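Local coordinates for protein B-agarase (Agarivorans gilvus, PDB 5Z6P) that probably hydrolyses the beta-linkages of agarose as a beta-agarase of glycoside hydrolase family 50, at residues Gly453-Glu458 / Pro478-Arg483; Ala486-Val491 / Gln604-Gln609; Asn612-Gly617 / His636-Ser641. One frame throughout, in Å; residues are numbered along the deposited sequence.

Contact 1 of 3, residues Gly453-Glu458 / Pro478-Arg483; sequences GWIIGE and PRFRQR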
loop_
_atom_site.group_PDB
_atom_site.type_symbol
_atom_site.label_atom_id
_atom_site.label_comp_id
_atom_site.label_asym_id
_atom_site.label_seq_id
_atom_site.Cartn_x
_atom_site.Cartn_y
_atom_site.Cartn_z
ATOM N N GLY A 453 2.786 11.784 -13.073
ATOM C CA GLY A 453 3.121 13.129 -12.683
ATOM C C GLY A 453 2.420 13.454 -11.384
ATOM O O GLY A 453 1.405 12.854 -11.060
ATOM N N TRP A 454 2.982 14.397 -10.644
ATOM C CA TRP A 454 2.376 14.948 -9.428
ATOM C C TRP A 454 2.004 16.397 -9.653
ATOM O O TRP A 454 2.810 17.149 -10.182
ATOM C CB TRP A 454 3.336 14.908 -8.244
ATOM C CG TRP A 454 3.900 13.573 -7.889
ATOM C CD1 TRP A 454 5.087 13.046 -8.303
ATOM C CD2 TRP A 454 3.313 12.618 -7.012
ATOM N NE1 TRP A 454 5.276 11.802 -7.735
ATOM C CE2 TRP A 454 4.196 11.517 -6.943
ATOM C CE3 TRP A 454 2.138 12.590 -6.263
ATOM C CZ2 TRP A 454 3.925 10.398 -6.163
ATOM C CZ3 TRP A 454 1.869 11.469 -5.491
ATOM C CH2 TRP A 454 2.761 10.390 -5.449
ATOM N N ILE A 455 0.836 16.816 -9.198
ATOM C CA ILE A 455 0.500 18.229 -9.277
ATOM C C ILE A 455 0.753 18.902 -7.934
ATOM O O ILE A 455 0.072 18.633 -6.967
ATOM C CB ILE A 455 -0.967 18.458 -9.713
ATOM C CG1 ILE A 455 -1.239 17.730 -11.038
ATOM C CG2 ILE A 455 -1.233 19.958 -9.855
ATOM C CD1 ILE A 455 -2.674 17.828 -11.495
ATOM N N ILE A 456 1.752 19.769 -7.895
ATOM C CA ILE A 456 2.160 20.436 -6.671
ATOM C C ILE A 456 2.398 21.912 -6.937
ATOM O O ILE A 456 2.303 22.367 -8.068
ATOM C CB ILE A 456 3.450 19.837 -6.090
ATOM C CG1 ILE A 456 4.578 19.969 -7.113
ATOM C CG2 ILE A 456 3.244 18.376 -5.681
ATOM C CD1 ILE A 456 5.945 19.518 -6.600
ATOM N N GLY A 457 2.737 22.644 -5.884
ATOM C CA GLY A 457 2.967 24.070 -5.992
ATOM C C GLY A 457 1.929 24.847 -5.205
ATOM O O GLY A 457 1.224 24.290 -4.371
ATOM N N GLU A 458 1.835 26.140 -5.486
ATOM C CA GLU A 458 1.011 27.035 -4.709
ATOM C C GLU A 458 -0.403 27.096 -5.265
ATOM O O GLU A 458 -0.599 27.515 -6.401
ATOM C CB GLU A 458 1.622 28.443 -4.714
ATOM C CG GLU A 458 1.614 29.143 -3.393
ATOM C CD GLU A 458 2.771 28.700 -2.537
ATOM O OE1 GLU A 458 3.673 28.034 -3.083
ATOM O OE2 GLU A 458 2.780 29.007 -1.325
ATOM N N PRO A 478 -7.726 29.121 -10.131
ATOM C CA PRO A 478 -7.008 29.208 -11.407
ATOM C C PRO A 478 -5.568 28.669 -11.326
ATOM O O PRO A 478 -5.087 28.093 -12.298
ATOM C CB PRO A 478 -7.026 30.701 -11.704
ATOM C CG PRO A 478 -8.302 31.172 -11.053
ATOM C CD PRO A 478 -8.424 30.376 -9.800
ATOM N N ARG A 479 -4.911 28.844 -10.182
ATOM C CA ARG A 479 -3.547 28.375 -10.012
ATOM C C ARG A 479 -3.444 26.842 -10.143
ATOM O O ARG A 479 -2.465 26.350 -10.651
ATOM C CB ARG A 479 -2.974 28.834 -8.668
ATOM C CG ARG A 479 -2.585 30.316 -8.643
ATOM C CD ARG A 479 -1.998 30.672 -7.285
ATOM N NE ARG A 479 -3.018 30.584 -6.251
ATOM C CZ ARG A 479 -2.791 30.789 -4.959
ATOM N NH1 ARG A 479 -3.782 30.690 -4.092
ATOM N NH2 ARG A 479 -1.572 31.092 -4.534
ATOM N N PHE A 480 -4.453 26.106 -9.700
ATOM C CA PHE A 480 -4.401 24.648 -9.806
ATOM C C PHE A 480 -4.223 24.218 -11.265
ATOM O O PHE A 480 -3.376 23.383 -11.574
ATOM C CB PHE A 480 -5.650 23.974 -9.232
ATOM C CG PHE A 480 -5.707 22.496 -9.515
ATOM C CD1 PHE A 480 -4.789 21.637 -8.921
ATOM C CD2 PHE A 480 -6.638 21.967 -10.412
ATOM C CE1 PHE A 480 -4.812 20.296 -9.189
ATOM C CE2 PHE A 480 -6.653 20.624 -10.698
ATOM C CZ PHE A 480 -5.753 19.780 -10.075
ATOM N N ARG A 481 -5.010 24.827 -12.149
ATOM C CA ARG A 481 -4.960 24.527 -13.574
ATOM C C ARG A 481 -3.558 24.787 -14.134
ATOM O O ARG A 481 -3.024 23.974 -14.876
ATOM C CB ARG A 481 -6.008 25.344 -14.361
ATOM C CG ARG A 481 -6.075 24.930 -15.820
ATOM C CD ARG A 481 -7.072 25.755 -16.650
ATOM N NE ARG A 481 -8.459 25.387 -16.417
ATOM C CZ ARG A 481 -9.073 24.349 -16.978
ATOM N NH1 ARG A 481 -8.420 23.551 -17.814
ATOM N NH2 ARG A 481 -10.351 24.120 -16.720
ATOM N N GLN A 482 -2.956 25.909 -13.744
ATOM C CA GLN A 482 -1.596 26.214 -14.172
ATOM C C GLN A 482 -0.591 25.168 -13.685
ATOM O O GLN A 482 0.339 24.840 -14.402
ATOM C CB GLN A 482 -1.156 27.601 -13.690
ATOM C CG GLN A 482 -1.936 28.722 -14.304
ATOM C CD GLN A 482 -1.981 28.600 -15.801
ATOM O OE1 GLN A 482 -0.957 28.662 -16.457
ATOM N NE2 GLN A 482 -3.169 28.377 -16.346
ATOM N N ARG A 483 -0.767 24.668 -12.469
ATOM C CA ARG A 483 0.147 23.656 -11.945
ATOM C C ARG A 483 -0.092 22.314 -12.657
ATOM O O ARG A 483 0.853 21.574 -12.921
ATOM C CB ARG A 483 0.005 23.509 -10.425
ATOM C CG ARG A 483 0.408 24.757 -9.610
ATOM C CD ARG A 483 1.783 25.275 -9.986
ATOM N NE ARG A 483 2.763 24.198 -9.975
ATOM C CZ ARG A 483 3.861 24.184 -10.716
ATOM N NH1 ARG A 483 4.126 25.195 -11.526
ATOM N NH2 ARG A 483 4.688 23.152 -10.653
HETATM O O HOH W 1 2.975 20.456 -10.437
#

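Contact 2 of 3, residues Ala486-Val491 / Gln604-Gln609; sequences ATVSQV and QELKKQ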
loop_
_atom_site.group_PDB
_atom_site.type_symbol
_atom_site.label_atom_id
_atom_site.label_comp_id
_atom_site.label_asym_id
_atom_site.label_seq_id
_atom_site.Cartn_x
_atom_site.Cartn_y
_atom_site.Cartn_z
ATOM N N ALA A 486 1.788 22.498 -15.886
ATOM C CA ALA A 486 3.209 22.305 -15.626
ATOM C C ALA A 486 3.549 20.823 -15.492
ATOM O O ALA A 486 4.539 20.350 -16.020
ATOM C CB ALA A 486 3.617 23.048 -14.371
ATOM N N THR A 487 2.718 20.110 -14.763
ATOM C CA THR A 487 2.885 18.671 -14.581
ATOM C C THR A 487 2.822 17.976 -15.935
ATOM O O THR A 487 3.680 17.160 -16.266
ATOM C CB THR A 487 1.809 18.100 -13.647
ATOM O OG1 THR A 487 1.910 18.734 -12.374
ATOM C CG2 THR A 487 1.959 16.562 -13.482
ATOM N N VAL A 488 1.814 18.337 -16.724
ATOM C CA VAL A 488 1.619 17.724 -18.025
ATOM C C VAL A 488 2.801 18.016 -18.952
ATOM O O VAL A 488 3.267 17.128 -19.664
ATOM C CB VAL A 488 0.318 18.189 -18.681
ATOM C CG1 VAL A 488 0.198 17.613 -20.104
ATOM C CG2 VAL A 488 -0.872 17.768 -17.836
ATOM N N SER A 489 3.291 19.254 -18.930
ATOM C CA SER A 489 4.405 19.624 -19.786
ATOM C C SER A 489 5.632 18.765 -19.486
ATOM O O SER A 489 6.365 18.405 -20.393
ATOM C CB SER A 489 4.748 21.104 -19.644
ATOM O OG SER A 489 3.654 21.906 -20.054
ATOM N N GLN A 490 5.847 18.433 -18.220
ATOM C CA GLN A 490 7.013 17.619 -17.857
ATOM C C GLN A 490 6.851 16.157 -18.285
ATOM O O GLN A 490 7.808 15.539 -18.736
ATOM C CB GLN A 490 7.277 17.694 -16.366
ATOM C CG GLN A 490 8.502 16.917 -15.941
ATOM C CD GLN A 490 8.585 16.723 -14.444
ATOM O OE1 GLN A 490 8.585 15.594 -13.953
ATOM N NE2 GLN A 490 8.652 17.823 -13.707
ATOM N N VAL A 491 5.641 15.618 -18.152
ATOM C CA VAL A 491 5.347 14.269 -18.652
ATOM C C VAL A 491 5.529 14.205 -20.169
ATOM O O VAL A 491 6.051 13.229 -20.695
ATOM C CB VAL A 491 3.912 13.797 -18.286
ATOM C CG1 VAL A 491 3.577 12.462 -18.975
ATOM C CG2 VAL A 491 3.773 13.640 -16.791
ATOM N N GLN A 604 -8.493 17.871 -18.924
ATOM C CA GLN A 604 -8.380 18.907 -19.953
ATOM C C GLN A 604 -6.933 19.275 -20.239
ATOM O O GLN A 604 -6.535 19.370 -21.390
ATOM C CB GLN A 604 -9.172 20.157 -19.557
ATOM C CG GLN A 604 -10.657 19.988 -19.785
ATOM C CD GLN A 604 -11.450 21.202 -19.412
ATOM O OE1 GLN A 604 -10.985 22.045 -18.658
ATOM N NE2 GLN A 604 -12.675 21.292 -19.929
ATOM N N GLU A 605 -6.157 19.486 -19.187
ATOM C CA GLU A 605 -4.768 19.871 -19.353
ATOM C C GLU A 605 -3.979 18.722 -19.979
ATOM O O GLU A 605 -3.111 18.960 -20.808
ATOM C CB GLU A 605 -4.153 20.299 -18.016
ATOM C CG GLU A 605 -4.783 21.562 -17.457
ATOM C CD GLU A 605 -4.724 22.715 -18.435
ATOM O OE1 GLU A 605 -3.645 22.973 -18.986
ATOM O OE2 GLU A 605 -5.754 23.353 -18.667
ATOM N N LEU A 606 -4.288 17.483 -19.599
ATOM C CA LEU A 606 -3.628 16.339 -20.233
ATOM C C LEU A 606 -3.927 16.313 -21.736
ATOM O O LEU A 606 -3.031 16.168 -22.539
ATOM C CB LEU A 606 -4.052 15.013 -19.588
ATOM C CG LEU A 606 -3.159 14.620 -18.410
ATOM C CD1 LEU A 606 -3.713 13.430 -17.676
ATOM C CD2 LEU A 606 -1.757 14.331 -18.887
ATOM N N LYS A 607 -5.188 16.479 -22.100
ATOM C CA LYS A 607 -5.579 16.324 -23.502
ATOM C C LYS A 607 -5.089 17.476 -24.372
ATOM O O LYS A 607 -4.924 17.284 -25.567
ATOM C CB LYS A 607 -7.100 16.169 -23.646
ATOM C CG LYS A 607 -7.697 14.914 -22.979
ATOM C CD LYS A 607 -7.059 13.601 -23.464
ATOM C CE LYS A 607 -7.675 12.371 -22.782
ATOM N NZ LYS A 607 -7.134 11.069 -23.305
ATOM N N LYS A 608 -4.814 18.648 -23.788
ATOM C CA LYS A 608 -4.320 19.782 -24.582
ATOM C C LYS A 608 -2.941 19.493 -25.138
ATOM O O LYS A 608 -2.591 19.963 -26.212
ATOM C CB LYS A 608 -4.245 21.085 -23.763
ATOM C CG LYS A 608 -5.592 21.776 -23.431
ATOM C CD LYS A 608 -5.356 22.992 -22.521
ATOM C CE LYS A 608 -6.634 23.476 -21.856
ATOM N NZ LYS A 608 -6.434 24.767 -21.147
ATOM N N GLN A 609 -2.149 18.735 -24.386
ATOM C CA GLN A 609 -0.766 18.473 -24.774
ATOM C C GLN A 609 -0.546 17.023 -25.213
ATOM O O GLN A 609 0.352 16.739 -26.004
ATOM C CB GLN A 609 0.176 18.812 -23.624
ATOM C CG GLN A 609 0.020 20.232 -23.084
ATOM C CD GLN A 609 1.113 20.580 -22.104
ATOM O OE1 GLN A 609 2.300 20.382 -22.386
ATOM N NE2 GLN A 609 0.725 21.089 -20.939
#

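Contact 3 of 3, residues Asn612-Gly617 / His636-Ser641; sequences NHLYLG and HVDVVS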
loop_
_atom_site.group_PDB
_atom_site.type_symbol
_atom_site.label_atom_id
_atom_site.label_comp_id
_atom_site.label_asym_id
_atom_site.label_seq_id
_atom_site.Cartn_x
_atom_site.Cartn_y
_atom_site.Cartn_z
ATOM N N ASN A 612 -3.719 11.937 -27.258
ATOM C CA ASN A 612 -3.808 10.549 -27.716
ATOM C C ASN A 612 -3.552 9.516 -26.618
ATOM O O ASN A 612 -3.660 8.316 -26.847
ATOM C CB ASN A 612 -2.810 10.318 -28.849
ATOM C CG ASN A 612 -3.109 11.154 -30.063
ATOM O OD1 ASN A 612 -4.221 11.142 -30.565
ATOM N ND2 ASN A 612 -2.122 11.898 -30.530
ATOM N N HIS A 613 -3.167 9.985 -25.438
ATOM C CA HIS A 613 -2.728 9.078 -24.391
ATOM C C HIS A 613 -3.768 8.951 -23.291
ATOM O O HIS A 613 -4.403 9.930 -22.906
ATOM C CB HIS A 613 -1.403 9.540 -23.797
ATOM C CG HIS A 613 -0.220 9.299 -24.678
ATOM N ND1 HIS A 613 0.147 10.161 -25.683
ATOM C CD2 HIS A 613 0.692 8.294 -24.691
ATOM C CE1 HIS A 613 1.230 9.700 -26.284
ATOM N NE2 HIS A 613 1.584 8.571 -25.698
ATOM N N LEU A 614 -3.909 7.736 -22.774
ATOM C CA LEU A 614 -4.871 7.426 -21.742
ATOM C C LEU A 614 -4.582 8.143 -20.432
ATOM O O LEU A 614 -3.445 8.199 -19.963
ATOM C CB LEU A 614 -4.912 5.910 -21.509
ATOM C CG LEU A 614 -5.411 5.083 -22.706
ATOM C CD1 LEU A 614 -5.375 3.598 -22.408
ATOM C CD2 LEU A 614 -6.814 5.489 -23.111
ATOM N N TYR A 615 -5.632 8.710 -19.860
ATOM C CA TYR A 615 -5.557 9.302 -18.538
ATOM C C TYR A 615 -6.116 8.282 -17.546
ATOM O O TYR A 615 -7.287 7.900 -17.622
ATOM C CB TYR A 615 -6.322 10.632 -18.505
ATOM C CG TYR A 615 -6.546 11.213 -17.131
ATOM C CD1 TYR A 615 -5.604 11.076 -16.121
ATOM C CD2 TYR A 615 -7.715 11.901 -16.846
ATOM C CE1 TYR A 615 -5.828 11.616 -14.854
ATOM C CE2 TYR A 615 -7.946 12.433 -15.611
ATOM C CZ TYR A 615 -7.006 12.290 -14.608
ATOM O OH TYR A 615 -7.275 12.836 -13.382
ATOM N N LEU A 616 -5.266 7.842 -16.624
ATOM C CA LEU A 616 -5.564 6.673 -15.810
ATOM C C LEU A 616 -5.990 6.994 -14.392
ATOM O O LEU A 616 -6.085 6.105 -13.570
ATOM C CB LEU A 616 -4.349 5.743 -15.775
ATOM C CG LEU A 616 -3.797 5.348 -17.146
ATOM C CD1 LEU A 616 -2.489 4.629 -16.961
ATOM C CD2 LEU A 616 -4.757 4.494 -17.963
ATOM N N GLY A 617 -6.246 8.264 -14.096
ATOM C CA GLY A 617 -6.800 8.599 -12.797
ATOM C C GLY A 617 -5.799 8.866 -11.686
ATOM O O GLY A 617 -4.656 9.233 -11.945
ATOM N N HIS A 636 -14.525 11.537 -16.353
ATOM C CA HIS A 636 -13.418 12.183 -17.043
ATOM C C HIS A 636 -12.200 11.286 -17.337
ATOM O O HIS A 636 -11.523 11.509 -18.317
ATOM C CB HIS A 636 -12.969 13.427 -16.246
ATOM C CG HIS A 636 -14.046 14.456 -16.082
ATOM N ND1 HIS A 636 -14.461 15.274 -17.116
ATOM C CD2 HIS A 636 -14.818 14.794 -15.017
ATOM C CE1 HIS A 636 -15.442 16.049 -16.697
ATOM N NE2 HIS A 636 -15.678 15.780 -15.429
ATOM N N VAL A 637 -11.916 10.287 -16.507
ATOM C CA VAL A 637 -10.756 9.453 -16.785
ATOM C C VAL A 637 -11.038 8.467 -17.914
ATOM O O VAL A 637 -12.187 8.201 -18.256
ATOM C CB VAL A 637 -10.281 8.676 -15.534
ATOM C CG1 VAL A 637 -10.056 9.641 -14.367
ATOM C CG2 VAL A 637 -11.256 7.588 -15.171
ATOM N N ASP A 638 -9.976 7.939 -18.501
ATOM C CA ASP A 638 -10.110 6.890 -19.475
ATOM C C ASP A 638 -10.162 5.522 -18.770
ATOM O O ASP A 638 -10.904 4.619 -19.181
ATOM C CB ASP A 638 -8.966 6.967 -20.468
ATOM C CG ASP A 638 -9.003 8.239 -21.303
ATOM O OD1 ASP A 638 -10.041 8.540 -21.910
ATOM O OD2 ASP A 638 -7.991 8.934 -21.356
ATOM N N VAL A 639 -9.370 5.387 -17.708
ATOM C CA VAL A 639 -9.338 4.182 -16.898
ATOM C C VAL A 639 -9.355 4.600 -15.451
ATOM O O VAL A 639 -8.616 5.512 -15.071
ATOM C CB VAL A 639 -8.077 3.323 -17.155
ATOM C CG1 VAL A 639 -8.080 2.082 -16.257
ATOM C CG2 VAL A 639 -7.962 2.938 -18.596
ATOM N N VAL A 640 -10.178 3.949 -14.637
ATOM C CA VAL A 640 -10.183 4.239 -13.213
ATOM C C VAL A 640 -9.131 3.361 -12.523
ATOM O O VAL A 640 -9.079 2.143 -12.757
ATOM C CB VAL A 640 -11.571 4.023 -12.568
ATOM C CG1 VAL A 640 -11.557 4.482 -11.129
ATOM C CG2 VAL A 640 -12.659 4.780 -13.339
ATOM N N SER A 641 -8.273 3.986 -11.713
ATOM C CA SER A 641 -7.186 3.267 -11.059
ATOM C C SER A 641 -7.446 3.138 -9.563
ATOM O O SER A 641 -7.880 4.097 -8.909
ATOM C CB SER A 641 -5.834 3.949 -11.313
ATOM O OG SER A 641 -5.816 5.325 -10.974
#

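Contact 1 of 3, residues Gly453-Glu458 / Pro478-Arg483
The Arg-483 guanidinium takes Ile-456 O at its edge, in its plane, while that of Arg-479 has the backbone of Glu-458 over one face, with Glu-458 C offset toward the rim. The third flat group, the Phe-480 ring, is approached obliquely by Ile-455, with CG2 of Ile-455 3.7 Å from CE1 of Phe-480. The direct polar link between the segments is one hydrogen bond. Arg-483 NE donates to Ile-456 O at 2.7 Å. It is nearly straight (167°). The Arg-483 chain bends at chi2 (-51°) and again at chi3, curling the chain round the oxygen, with CG, CD and NE all beside it. A water accepts from Ile-456 N at 2.9 Å and, weakly, from Arg-483 NH2.

Segment 453-458 leaves the end of strand 449-453, and segment 478-483 belongs to the early part of helix 478-495. This is a beta-to-alpha connection, consistent with the (beta/alpha)8 barrel of family 50. Gly-457 passes close to the Arg-483 side chain with a positive phi (115°), a backbone shape suited to glycine.

On the buried side, CG2 of Ile-455 also rests 3.8 Å from CB of Arg-483. Val-602 and Val-601 of helix 581-609 pack against Ile-455 and Phe-480 respectively. On the exposed side, Glu-458 and Arg-479 lie side by side, and Glu-458 CG comes within 3.9 Å of Arg-479 NH2. Their charged ends do not touch, with Glu-458 OE2 5.8 Å from Arg-479 NH2. Arg-479 instead forms salt bridges with Asp-460 and Asp-477.

Contact 2 of 3, residues Ala486-Val491 / Gln604-Gln609
Val-488 pushes both methyls into the surface of helix 581-609, overlapping Leu-606 on one branch and Gln-609 on the other. Its CG2 lies 3.7 Å from CD2 of Leu-606. Its CG1 sits 3.6 Å from NE2 of Gln-609 and touches the carbonyl oxygen of Glu-605. With CG1 anti to the backbone N (chi1 175°), the two branches spread over neighbouring turns of the partner helix. Leu-606 itself reaches on to Ile-504 and Ile-506 of strand 501-506, so this apolar patch continues into the layer between the helices and that strand.

The more polar side of the contact is carried by Gln-609. Its chain is extended beyond CG and carries the amide across to helix 478-495. OE1 of Gln-609 stands 3.1 Å from OG of Ser-489, a possible hydrogen bond that is not settled. The hydroxyl proton can also reach Ala-485 O, the stronger partner of Ser-489. NE2 of Gln-609 donates to the same Ala-485 carbonyl, so the amide meets helix 478-495 through a backbone acceptor.

Farther round, CB of the Glu-605 side chain comes 4.1 Å from CG2 of Val-488. The carboxylate turns to charged partners. Lys-608 NZ forms a salt bridge with Glu-605 OE2 at 2.9 Å, on the syn side and 22° out of the carboxylate plane. Arg-481 also bridges to OE2, and this paired positive charge would probably keep the acid ionised.

The two helical segments run 38° apart, with axes 9.1 Å from each other at closest approach. Helices that pack side by side in the same general direction outside a beta sheet are typical of the outer ring of a (beta/alpha)8 barrel.

Contact 3 of 3, residues Asn612-Gly617 / His636-Ser641
Tyr-615 N donates to Asp-638 OD2 at 2.8 Å, almost straight at 173°, and OD2 accepts with its anti lone pair. The Asp-638 side chain, with CG beside its own backbone N (chi1 -65°), reaches back to the strand. Its backbone N returns a bond to the same residue, 2.8 Å from Tyr-615 O and in the carbonyl plane. Val-639 N also donates to Tyr-615 O, at 3.3 Å and tilted from that plane. One carbonyl thus holds two successive amides. Lys-607 adds a salt bridge to Asp-638 OD2.

The next grip is by Ser-641. Its OG lies between the backbone N and the carbonyl carbon (chi1 53°), and donates to Leu-616 O at 2.7 Å. The same hydroxyl accepts from Arg-619 N. Nearby, Leu-616 O and Val-639 O are 3.0 Å apart, two acceptors that do not bond.

Packing lies around these bonds. CG1 of Val-637 approaches the Tyr-615 ring obliquely in an off-centre CH-pi contact, 4.2 Å from the ring centroid. Phe-599, Val-602 and Leu-606 of helix 581-609 also touch the tyrosine side chain. Leu-616 and Val-639 lie side by side, with CD2 of Leu-616 3.6 Å from CB of Val-639. The Leu-614 side chain crosses that of Asp-638 at an angle, with its CD2 against Asp-638 CB.

Strands 614-615 and 640-643 are probably neighbours in the (beta/alpha)8 barrel expected of this family. The Asp-638 carboxylate and Ser-641 hydroxyl join strand 614-615 and the residues after it to strand 640-643 and the loop leading into it, together with two backbone bonds, in place of a regular ladder. Asp-638 OD2, which meets both the Tyr-615 amide and the Lys-607 ammonium, is probably kept ionised.

Along the chain the three contacts come in series; none nests in another and none cross. Contact 1 closes the short loop from the end of strand 449-453 to the early part of helix 478-495. Contact 2 opens further along that helix and closes 113 residues later on helix 581-609, the largest loop of the three. Contact 3 follows at once, joining strand 614-615 to the approach of strand 640-643, with helix 627-634 in the intervening chain. Thr-487 OG1 of contact 2 probably bonds to Trp-454 O of contact 1, and Lys-607 to His-613 O of contact 3. Contacts 1 and 3 do not touch. Together they tie successive strand and helix units on one side of what is probably a (beta/alpha)8 barrel.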